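Side-chain contacts in Agap007691-pb (Anopheles gambiae, PDB 5C98), which is of unknown function but, as a serpin, may inhibit serine-type endopeptidases: residues 28-33 / 255-260; 52-57 / 63-68; 201-206 / 373-378. All blocks are in the same frame, centred on the assembly; numbering follows the deposited sequence. Where two conformers were deposited one is given.

Contact 1: 28-33 / 255-260; sequences YFKACY and NSITPA
Lys30, near the C-terminal end of helix 15-32 of this serpin, reaches over to the place where helix 250-256 gives way to helix 259-268 and donates two hydrogen bonds to backbone carbonyls there. Lys30 NZ lies 2.7 Å from Ile257 O and 3.0 Å from Asn255 O. The two acceptors are met differently: the ammonium group stands well above the carbonyl plane of Asn255, 58° out of it, but is tilted only 34° from that of Ile257. A lysine suits the task because the chain, extended beyond CG, is long enough to span the gap between the helices, and because near the C-terminal end of helix 250-256 and just beyond it, carbonyl oxygens lack the following helical turn that would supply N-H donors. Ile257 is the first residue to leave the helical conformation.

Water makes the second polar link. A single molecule donates to both Lys30 O and Asn255 OD1, 2.8 Å from each, so that the side-chain amide of Asn255 is tied to the last turns of helix 15-32 through solvent. Asparagine suits this place because its short amide offers OD1 as an acceptor for the water beside Lys30 O.

The van der Waals contacts are slight. The methylene carbons of Lys30 run obliquely past Asn255, and Lys30 CE lies 4.3 Å from Ile257 CG2. Phe29 of the helix and Tyr33 just after it both touch Val254, and Phe29 also meets strands 39-41 and 366-372.

Two neutral oxygens share one positive charge here, without a carboxylate from either segment. The attraction is therefore one of charge to dipole, and the partial negative charge at the C-terminal end of helix 250-256 would probably favour the protonated amine.

Contact 2: 52-57 / 63-68; sequences MFYPLA and EDFQVA
Tyr54 and Phe65 pack side by side where the 3-10 turn 54-56 of the serpin fold, between helices 43-51 and 59-69, meets the second of these helices. The two side chains run past each other in opposite directions: Tyr54 CD1 lies 3.8 Å from Phe65 CB, and Tyr54 CB sits at the edge of the Phe65 ring, 3.9 Å from Phe65 CD2. This is the tight, buried part, and aromatic side chains suit it because their apolar rims and CB atoms fill the buried space between turn and helix. Phe65 also meets the ring of Phe69 one turn on, and Ala78 of helix 75-89 touches Tyr54.

Toward the partly exposed side the contact thins to a single side chain, Gln66. With CG anti to its carbonyl carbon (chi1 -74°) and the chain extended beyond it, Gln66 brings its amide across the end of Tyr54 at about a right angle. The phenol suits this border, its ring buried and its hydroxyl shared between Gln66 and the carbonyl of Pro72. Gln66 NE2 donates to Tyr54 OH over 2.9 Å, nearly straight at 169°, with the oxygen close to the amide plane.

Contact 3: 201-206 / 373-378; sequences PTQRVS and SKYIDP
Gln203 NE2 donates to the backbone oxygen of the next residue, Arg204 O, at 2.9 Å and with an N-H...O angle of 156°. The acceptor lies near the plane of the amide, so this bond fixes the rotation of the whole flat group and presents one of its faces to Tyr375. Gln203 sets off with CG anti to its backbone N (chi1 174°) and then bends at chi2, which lays the chain over the ring.

The stack that results is close to parallel, amide and ring planes differing by 5°. Gln203 CG stands 3.6 Å from the centroid of the Tyr375 ring, almost on its normal, in a CH-pi contact, while Gln203 CD rests 3.7 Å from Tyr375 CZ. Glutamine fits here because its CG methylene can point a C-H at the ring while its planar amide lies parallel to it. From strand 204-219, Val205 adds an apolar touch, its CG1 3.9 Å from Tyr375 CE1. On the opposite face of the ring, toward the rim, lies the backbone N of Asp377. Phe197 meets both Tyr375 and Val205, and the backbone N of Tyr375 donates to Asn199 OD1.

Between the 201-206 segment and the C-terminal tail of this serpin, the hydrogen bond of the Gln203 amide is thus made within 201-206, and the contact with Tyr375 rests on dispersion and CH-pi attraction at the surface.

From the N terminus the chain passes first through 28-33, at the end of helix 15-32, and then through 52-57 and 63-68, which close the short loop of contact 2. That loop lies wholly within the much longer one that contact 1 completes at 255-260. Before reaching that point the chain runs through 201-206, whose partner 373-378 comes only near the C terminus, so contacts 1 and 3 cross. Contact 2 is local to the helical region; contact 1 joins the N-terminal helix to the helices 250-256 and 259-268; contact 3 ties strand 204-219 to the tail. Contacts 2 and 3 lie on opposite sides of the chain's centre, their own centres about 41 Å apart.

Contact 1: 28-33 / 255-260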
loop_
_atom_site.group_PDB
_atom_site.type_symbol
_atom_site.label_atom_id
_atom_site.label_comp_id
_atom_site.label_asym_id
_atom_site.label_seq_id
_atom_site.Cartn_x
_atom_site.Cartn_y
_atom_site.Cartn_z
ATOM N N TYR A 28 -6.927 -5.001 7.058
ATOM C CA TYR A 28 -6.927 -3.591 6.703
ATOM C C TYR A 28 -7.594 -3.372 5.350
ATOM O O TYR A 28 -8.393 -2.447 5.177
ATOM C CB TYR A 28 -5.477 -3.131 6.660
ATOM C CG TYR A 28 -5.241 -1.650 6.455
ATOM C CD1 TYR A 28 -5.347 -1.062 5.209
ATOM C CD2 TYR A 28 -4.823 -0.853 7.510
ATOM C CE1 TYR A 28 -5.066 0.276 5.022
ATOM C CE2 TYR A 28 -4.555 0.483 7.326
ATOM C CZ TYR A 28 -4.676 1.039 6.106
ATOM O OH TYR A 28 -4.376 2.383 5.901
ATOM N N PHE A 29 -7.246 -4.196 4.368
ATOM C CA PHE A 29 -7.847 -4.025 3.049
ATOM C C PHE A 29 -9.358 -4.212 3.095
ATOM O O PHE A 29 -10.089 -3.456 2.454
ATOM C CB PHE A 29 -7.206 -4.958 2.020
ATOM C CG PHE A 29 -7.701 -4.724 0.626
ATOM C CD1 PHE A 29 -7.594 -3.476 0.047
ATOM C CD2 PHE A 29 -8.319 -5.717 -0.091
ATOM C CE1 PHE A 29 -8.072 -3.234 -1.221
ATOM C CE2 PHE A 29 -8.770 -5.450 -1.374
ATOM C CZ PHE A 29 -8.642 -4.216 -1.904
ATOM N N LYS A 30 -9.844 -5.200 3.847
ATOM C CA LYS A 30 -11.288 -5.375 3.980
ATOM C C LYS A 30 -11.938 -4.143 4.575
ATOM O O LYS A 30 -13.087 -3.827 4.255
ATOM C CB LYS A 30 -11.606 -6.577 4.885
ATOM C CG LYS A 30 -11.300 -7.870 4.233
ATOM C CD LYS A 30 -11.400 -9.054 5.183
ATOM C CE LYS A 30 -10.532 -10.163 4.617
ATOM N NZ LYS A 30 -10.887 -11.443 5.222
ATOM N N ALA A 31 -11.242 -3.452 5.472
ATOM C CA ALA A 31 -11.798 -2.262 6.104
ATOM C C ALA A 31 -11.802 -1.060 5.178
ATOM O O ALA A 31 -12.595 -0.141 5.400
ATOM C CB ALA A 31 -10.989 -1.913 7.358
ATOM N N CYS A 32 -10.939 -1.011 4.163
ATOM C CA CYS A 32 -10.974 0.133 3.256
ATOM C C CYS A 32 -11.534 -0.165 1.870
ATOM O O CYS A 32 -11.864 0.782 1.147
ATOM C CB CYS A 32 -9.620 0.851 3.189
ATOM S SG CYS A 32 -8.277 -0.105 2.598
ATOM N N TYR A 33 -11.717 -1.430 1.496
ATOM C CA TYR A 33 -12.232 -1.749 0.174
ATOM C C TYR A 33 -13.599 -1.128 -0.009
ATOM O O TYR A 33 -14.455 -1.195 0.877
ATOM C CB TYR A 33 -12.355 -3.259 0.003
ATOM C CG TYR A 33 -13.093 -3.725 -1.215
ATOM C CD1 TYR A 33 -12.555 -3.568 -2.481
ATOM C CD2 TYR A 33 -14.316 -4.364 -1.101
ATOM C CE1 TYR A 33 -13.234 -4.009 -3.589
ATOM C CE2 TYR A 33 -14.986 -4.830 -2.186
ATOM C CZ TYR A 33 -14.447 -4.672 -3.448
ATOM O OH TYR A 33 -15.141 -5.144 -4.543
ATOM N N ASN A 255 -13.767 -10.055 0.908
ATOM C CA ASN A 255 -14.153 -10.271 2.294
ATOM C C ASN A 255 -13.791 -11.665 2.782
ATOM O O ASN A 255 -13.582 -11.875 3.986
ATOM C CB ASN A 255 -15.635 -10.004 2.459
ATOM C CG ASN A 255 -15.926 -8.540 2.556
ATOM O OD1 ASN A 255 -15.158 -7.791 3.162
ATOM N ND2 ASN A 255 -17.032 -8.114 1.965
ATOM N N SER A 256 -13.695 -12.628 1.888
ATOM C CA SER A 256 -13.427 -14.012 2.262
ATOM C C SER A 256 -11.954 -14.287 2.531
ATOM O O SER A 256 -11.629 -15.140 3.366
ATOM C CB SER A 256 -13.885 -14.943 1.139
ATOM O OG SER A 256 -15.301 -14.993 1.010
ATOM N N ILE A 257 -11.051 -13.588 1.837
ATOM C CA ILE A 257 -9.672 -14.046 1.765
ATOM C C ILE A 257 -8.979 -13.920 3.120
ATOM O O ILE A 257 -9.086 -12.906 3.819
ATOM C CB ILE A 257 -8.917 -13.295 0.656
ATOM C CG1 ILE A 257 -7.566 -13.977 0.388
ATOM C CG2 ILE A 257 -8.799 -11.836 1.005
ATOM C CD1 ILE A 257 -6.803 -13.332 -0.785
ATOM N N THR A 258 -8.231 -14.950 3.471
ATOM C CA THR A 258 -7.390 -14.984 4.667
ATOM C C THR A 258 -6.002 -15.460 4.304
ATOM O O THR A 258 -5.767 -15.996 3.217
ATOM C CB THR A 258 -7.970 -15.967 5.689
ATOM O OG1 THR A 258 -7.823 -17.300 5.187
ATOM C CG2 THR A 258 -9.428 -15.660 5.971
ATOM N N PRO A 259 -5.050 -15.332 5.231
ATOM C CA PRO A 259 -3.717 -15.902 4.974
ATOM C C PRO A 259 -3.745 -17.390 4.695
ATOM O O PRO A 259 -2.888 -17.887 3.951
ATOM C CB PRO A 259 -2.949 -15.575 6.262
ATOM C CG PRO A 259 -3.634 -14.315 6.748
ATOM C CD PRO A 259 -5.086 -14.566 6.485
ATOM N N ALA A 260 -4.719 -18.115 5.244
ATOM C CA ALA A 260 -4.809 -19.538 4.953
ATOM C C ALA A 260 -5.037 -19.761 3.471
ATOM O O ALA A 260 -4.482 -20.694 2.892
ATOM C CB ALA A 260 -5.922 -20.192 5.766
HETATM O O HOH W 1 -14.811 -5.094 2.483
#

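Contact 2: 52-57 / 63-68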
loop_
_atom_site.group_PDB
_atom_site.type_symbol
_atom_site.label_atom_id
_atom_site.label_comp_id
_atom_site.label_asym_id
_atom_site.label_seq_id
_atom_site.Cartn_x
_atom_site.Cartn_y
_atom_site.Cartn_z
ATOM N N MET A 52 7.658 4.135 13.862
ATOM C CA MET A 52 8.693 5.097 14.253
ATOM C C MET A 52 8.280 5.858 15.500
ATOM O O MET A 52 9.137 6.310 16.258
ATOM C CB MET A 52 8.975 6.083 13.113
ATOM C CG MET A 52 9.429 5.441 11.825
ATOM S SD MET A 52 10.080 6.631 10.638
ATOM C CE MET A 52 8.581 7.541 10.245
ATOM N N PHE A 53 6.978 6.023 15.722
ATOM C CA PHE A 53 6.522 6.743 16.905
ATOM C C PHE A 53 6.402 5.858 18.138
ATOM O O PHE A 53 6.198 6.377 19.235
ATOM C CB PHE A 53 5.177 7.396 16.581
ATOM C CG PHE A 53 5.283 8.434 15.522
ATOM C CD1 PHE A 53 5.578 9.734 15.861
ATOM C CD2 PHE A 53 5.179 8.099 14.175
ATOM C CE1 PHE A 53 5.708 10.708 14.886
ATOM C CE2 PHE A 53 5.328 9.074 13.189
ATOM C CZ PHE A 53 5.590 10.374 13.555
ATOM N N TYR A 54 6.517 4.536 17.998
ATOM C CA TYR A 54 6.362 3.652 19.149
ATOM C C TYR A 54 7.293 3.978 20.297
ATOM O O TYR A 54 6.827 3.974 21.444
ATOM C CB TYR A 54 6.573 2.219 18.665
ATOM C CG TYR A 54 6.504 1.110 19.686
ATOM C CD1 TYR A 54 5.310 0.824 20.341
ATOM C CD2 TYR A 54 7.586 0.280 19.902
ATOM C CE1 TYR A 54 5.220 -0.214 21.213
ATOM C CE2 TYR A 54 7.515 -0.760 20.782
ATOM C CZ TYR A 54 6.325 -1.014 21.431
ATOM O OH TYR A 54 6.223 -2.070 22.308
ATOM N N PRO A 55 8.572 4.282 20.078
ATOM C CA PRO A 55 9.437 4.622 21.220
ATOM C C PRO A 55 9.040 5.906 21.930
ATOM O O PRO A 55 9.481 6.119 23.067
ATOM C CB PRO A 55 10.832 4.741 20.585
ATOM C CG PRO A 55 10.714 4.106 19.247
ATOM C CD PRO A 55 9.321 4.273 18.812
ATOM N N LEU A 56 8.246 6.761 21.296
ATOM C CA LEU A 56 7.835 8.047 21.844
ATOM C C LEU A 56 6.475 7.985 22.498
ATOM O O LEU A 56 5.991 8.990 23.014
ATOM C CB LEU A 56 7.783 9.082 20.710
ATOM C CG LEU A 56 9.078 9.150 19.896
ATOM C CD1 LEU A 56 9.118 10.386 19.045
ATOM C CD2 LEU A 56 10.303 9.109 20.792
ATOM N N ALA A 57 5.847 6.824 22.490
ATOM C CA ALA A 57 4.445 6.698 22.828
ATOM C C ALA A 57 4.278 6.306 24.283
ATOM O O ALA A 57 5.078 5.554 24.841
ATOM C CB ALA A 57 3.800 5.628 21.936
ATOM N N GLU A 63 0.482 -0.063 23.834
ATOM C CA GLU A 63 -0.362 -1.249 23.847
ATOM C C GLU A 63 -1.052 -1.428 22.505
ATOM O O GLU A 63 -1.051 -2.524 21.938
ATOM C CB GLU A 63 -1.385 -1.138 24.974
ATOM C CG GLU A 63 -2.264 -2.365 25.130
ATOM C CD GLU A 63 -3.257 -2.197 26.265
ATOM O OE1 GLU A 63 -4.332 -1.611 26.023
ATOM O OE2 GLU A 63 -2.943 -2.625 27.387
ATOM N N ASP A 64 -1.643 -0.356 21.976
ATOM C CA ASP A 64 -2.280 -0.416 20.668
ATOM C C ASP A 64 -1.325 -0.963 19.614
ATOM O O ASP A 64 -1.720 -1.762 18.761
ATOM C CB ASP A 64 -2.741 0.975 20.235
ATOM C CG ASP A 64 -4.158 1.311 20.658
ATOM O OD1 ASP A 64 -4.780 0.570 21.445
ATOM O OD2 ASP A 64 -4.643 2.371 20.195
ATOM N N PHE A 65 -0.085 -0.487 19.601
ATOM C CA PHE A 65 0.826 -0.898 18.542
ATOM C C PHE A 65 1.294 -2.330 18.747
ATOM O O PHE A 65 1.571 -3.036 17.773
ATOM C CB PHE A 65 2.040 0.028 18.518
ATOM C CG PHE A 65 1.785 1.386 17.916
ATOM C CD1 PHE A 65 0.508 1.855 17.670
ATOM C CD2 PHE A 65 2.856 2.197 17.584
ATOM C CE1 PHE A 65 0.311 3.111 17.137
ATOM C CE2 PHE A 65 2.664 3.463 17.025
ATOM C CZ PHE A 65 1.390 3.920 16.816
ATOM N N GLN A 66 1.399 -2.772 19.996
ATOM C CA GLN A 66 1.696 -4.170 20.271
ATOM C C GLN A 66 0.593 -5.061 19.726
ATOM O O GLN A 66 0.860 -6.081 19.089
ATOM C CB GLN A 66 1.872 -4.353 21.778
ATOM C CG GLN A 66 3.194 -3.787 22.282
ATOM C CD GLN A 66 3.188 -3.479 23.764
ATOM O OE1 GLN A 66 2.316 -3.934 24.524
ATOM N NE2 GLN A 66 4.179 -2.703 24.194
ATOM N N VAL A 67 -0.658 -4.661 19.923
ATOM C CA VAL A 67 -1.785 -5.462 19.448
ATOM C C VAL A 67 -1.862 -5.422 17.929
ATOM O O VAL A 67 -1.952 -6.461 17.260
ATOM C CB VAL A 67 -3.083 -4.943 20.083
ATOM C CG1 VAL A 67 -4.286 -5.705 19.529
ATOM C CG2 VAL A 67 -3.024 -5.101 21.586
ATOM N N ALA A 68 -1.840 -4.222 17.366
ATOM C CA ALA A 68 -2.085 -4.059 15.936
ATOM C C ALA A 68 -0.984 -4.689 15.096
ATOM O O ALA A 68 -1.259 -5.320 14.068
ATOM C CB ALA A 68 -2.191 -2.569 15.595
#

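Contact 3: 201-206 / 373-378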
loop_
_atom_site.group_PDB
_atom_site.type_symbol
_atom_site.label_atom_id
_atom_site.label_comp_id
_atom_site.label_asym_id
_atom_site.label_seq_id
_atom_site.Cartn_x
_atom_site.Cartn_y
_atom_site.Cartn_z
ATOM N N PRO A 201 -20.225 -1.104 -17.406
ATOM C CA PRO A 201 -19.997 -2.539 -17.648
ATOM C C PRO A 201 -19.683 -2.905 -19.089
ATOM O O PRO A 201 -19.292 -4.059 -19.339
ATOM C CB PRO A 201 -21.316 -3.192 -17.202
ATOM C CG PRO A 201 -22.050 -2.175 -16.431
ATOM C CD PRO A 201 -21.565 -0.831 -16.858
ATOM N N THR A 202 -19.866 -2.000 -20.052
ATOM C CA THR A 202 -19.540 -2.293 -21.444
ATOM C C THR A 202 -18.433 -1.396 -21.986
ATOM O O THR A 202 -18.135 -1.443 -23.183
ATOM C CB THR A 202 -20.796 -2.236 -22.330
ATOM O OG1 THR A 202 -21.313 -0.910 -22.365
ATOM C CG2 THR A 202 -21.869 -3.161 -21.778
ATOM N N GLN A 203 -17.778 -0.614 -21.132
ATOM C CA GLN A 203 -16.720 0.263 -21.608
ATOM C C GLN A 203 -15.545 -0.551 -22.129
ATOM O O GLN A 203 -15.127 -1.540 -21.511
ATOM C CB GLN A 203 -16.243 1.155 -20.468
ATOM C CG GLN A 203 -15.034 2.036 -20.781
ATOM C CD GLN A 203 -15.332 3.126 -21.796
ATOM O OE1 GLN A 203 -16.342 3.816 -21.686
ATOM N NE2 GLN A 203 -14.476 3.257 -22.799
ATOM N N ARG A 204 -14.978 -0.103 -23.244
ATOM C CA ARG A 204 -13.814 -0.743 -23.840
ATOM C C ARG A 204 -12.544 0.028 -23.503
ATOM O O ARG A 204 -12.509 1.260 -23.585
ATOM C CB ARG A 204 -13.983 -0.855 -25.356
ATOM C CG ARG A 204 -15.252 -1.604 -25.698
ATOM C CD ARG A 204 -15.481 -1.775 -27.211
ATOM N NE ARG A 204 -14.632 -2.826 -27.757
ATOM C CZ ARG A 204 -14.932 -4.127 -27.726
ATOM N NH1 ARG A 204 -16.049 -4.556 -27.146
ATOM N NH2 ARG A 204 -14.093 -5.011 -28.244
ATOM N N VAL A 205 -11.496 -0.711 -23.144
ATOM C CA VAL A 205 -10.206 -0.133 -22.784
ATOM C C VAL A 205 -9.080 -0.979 -23.359
ATOM O O VAL A 205 -9.250 -2.160 -23.690
ATOM C CB VAL A 205 -10.019 0.003 -21.265
ATOM C CG1 VAL A 205 -11.016 0.997 -20.691
ATOM C CG2 VAL A 205 -10.152 -1.359 -20.602
ATOM N N SER A 206 -7.914 -0.358 -23.469
ATOM C CA SER A 206 -6.729 -1.058 -23.949
ATOM C C SER A 206 -6.479 -2.295 -23.098
ATOM O O SER A 206 -6.318 -2.192 -21.873
ATOM C CB SER A 206 -5.536 -0.115 -23.871
ATOM O OG SER A 206 -4.415 -0.653 -24.541
ATOM N N SER A 373 -11.560 -2.056 -10.458
ATOM C CA SER A 373 -12.989 -2.229 -10.644
ATOM C C SER A 373 -13.663 -1.113 -11.419
ATOM O O SER A 373 -14.730 -1.360 -11.984
ATOM C CB SER A 373 -13.672 -2.307 -9.288
ATOM O OG SER A 373 -13.113 -3.364 -8.553
ATOM N N LYS A 374 -13.122 0.111 -11.414
ATOM C CA LYS A 374 -13.820 1.321 -11.820
ATOM C C LYS A 374 -13.167 1.928 -13.054
ATOM O O LYS A 374 -11.927 1.976 -13.163
ATOM C CB LYS A 374 -13.780 2.333 -10.664
ATOM C CG LYS A 374 -14.509 3.638 -10.987
ATOM C CD LYS A 374 -14.420 4.668 -9.879
ATOM C CE LYS A 374 -15.083 5.970 -10.290
ATOM N NZ LYS A 374 -14.890 7.022 -9.265
ATOM N N TYR A 375 -14.018 2.397 -13.968
ATOM C CA TYR A 375 -13.561 3.118 -15.142
ATOM C C TYR A 375 -13.364 4.592 -14.799
ATOM O O TYR A 375 -14.312 5.275 -14.381
ATOM C CB TYR A 375 -14.565 2.999 -16.283
ATOM C CG TYR A 375 -14.123 3.801 -17.465
ATOM C CD1 TYR A 375 -12.917 3.519 -18.101
ATOM C CD2 TYR A 375 -14.889 4.836 -17.941
ATOM C CE1 TYR A 375 -12.493 4.255 -19.185
ATOM C CE2 TYR A 375 -14.481 5.583 -19.042
ATOM C CZ TYR A 375 -13.278 5.293 -19.650
ATOM O OH TYR A 375 -12.899 6.058 -20.743
ATOM N N ILE A 376 -12.137 5.076 -14.994
ATOM C CA ILE A 376 -11.774 6.485 -14.818
ATOM C C ILE A 376 -11.319 6.964 -16.186
ATOM O O ILE A 376 -10.286 6.495 -16.687
ATOM C CB ILE A 376 -10.650 6.649 -13.789
ATOM C CG1 ILE A 376 -11.043 5.981 -12.462
ATOM C CG2 ILE A 376 -10.316 8.133 -13.606
ATOM C CD1 ILE A 376 -9.920 5.850 -11.447
ATOM N N ASP A 377 -12.093 7.852 -16.801
ATOM C CA ASP A 377 -11.772 8.365 -18.128
ATOM C C ASP A 377 -10.599 9.320 -17.992
ATOM O O ASP A 377 -10.730 10.345 -17.308
ATOM C CB ASP A 377 -12.985 9.118 -18.699
ATOM C CG ASP A 377 -12.820 9.507 -20.166
ATOM O OD1 ASP A 377 -11.681 9.581 -20.668
ATOM O OD2 ASP A 377 -13.853 9.752 -20.827
ATOM N N PRO A 378 -9.448 9.043 -18.612
ATOM C CA PRO A 378 -8.301 9.947 -18.448
ATOM C C PRO A 378 -8.490 11.301 -19.113
ATOM O O PRO A 378 -7.814 12.257 -18.713
ATOM C CB PRO A 378 -7.141 9.162 -19.070
ATOM C CG PRO A 378 -7.787 8.284 -20.074
ATOM C CD PRO A 378 -9.144 7.929 -19.529
#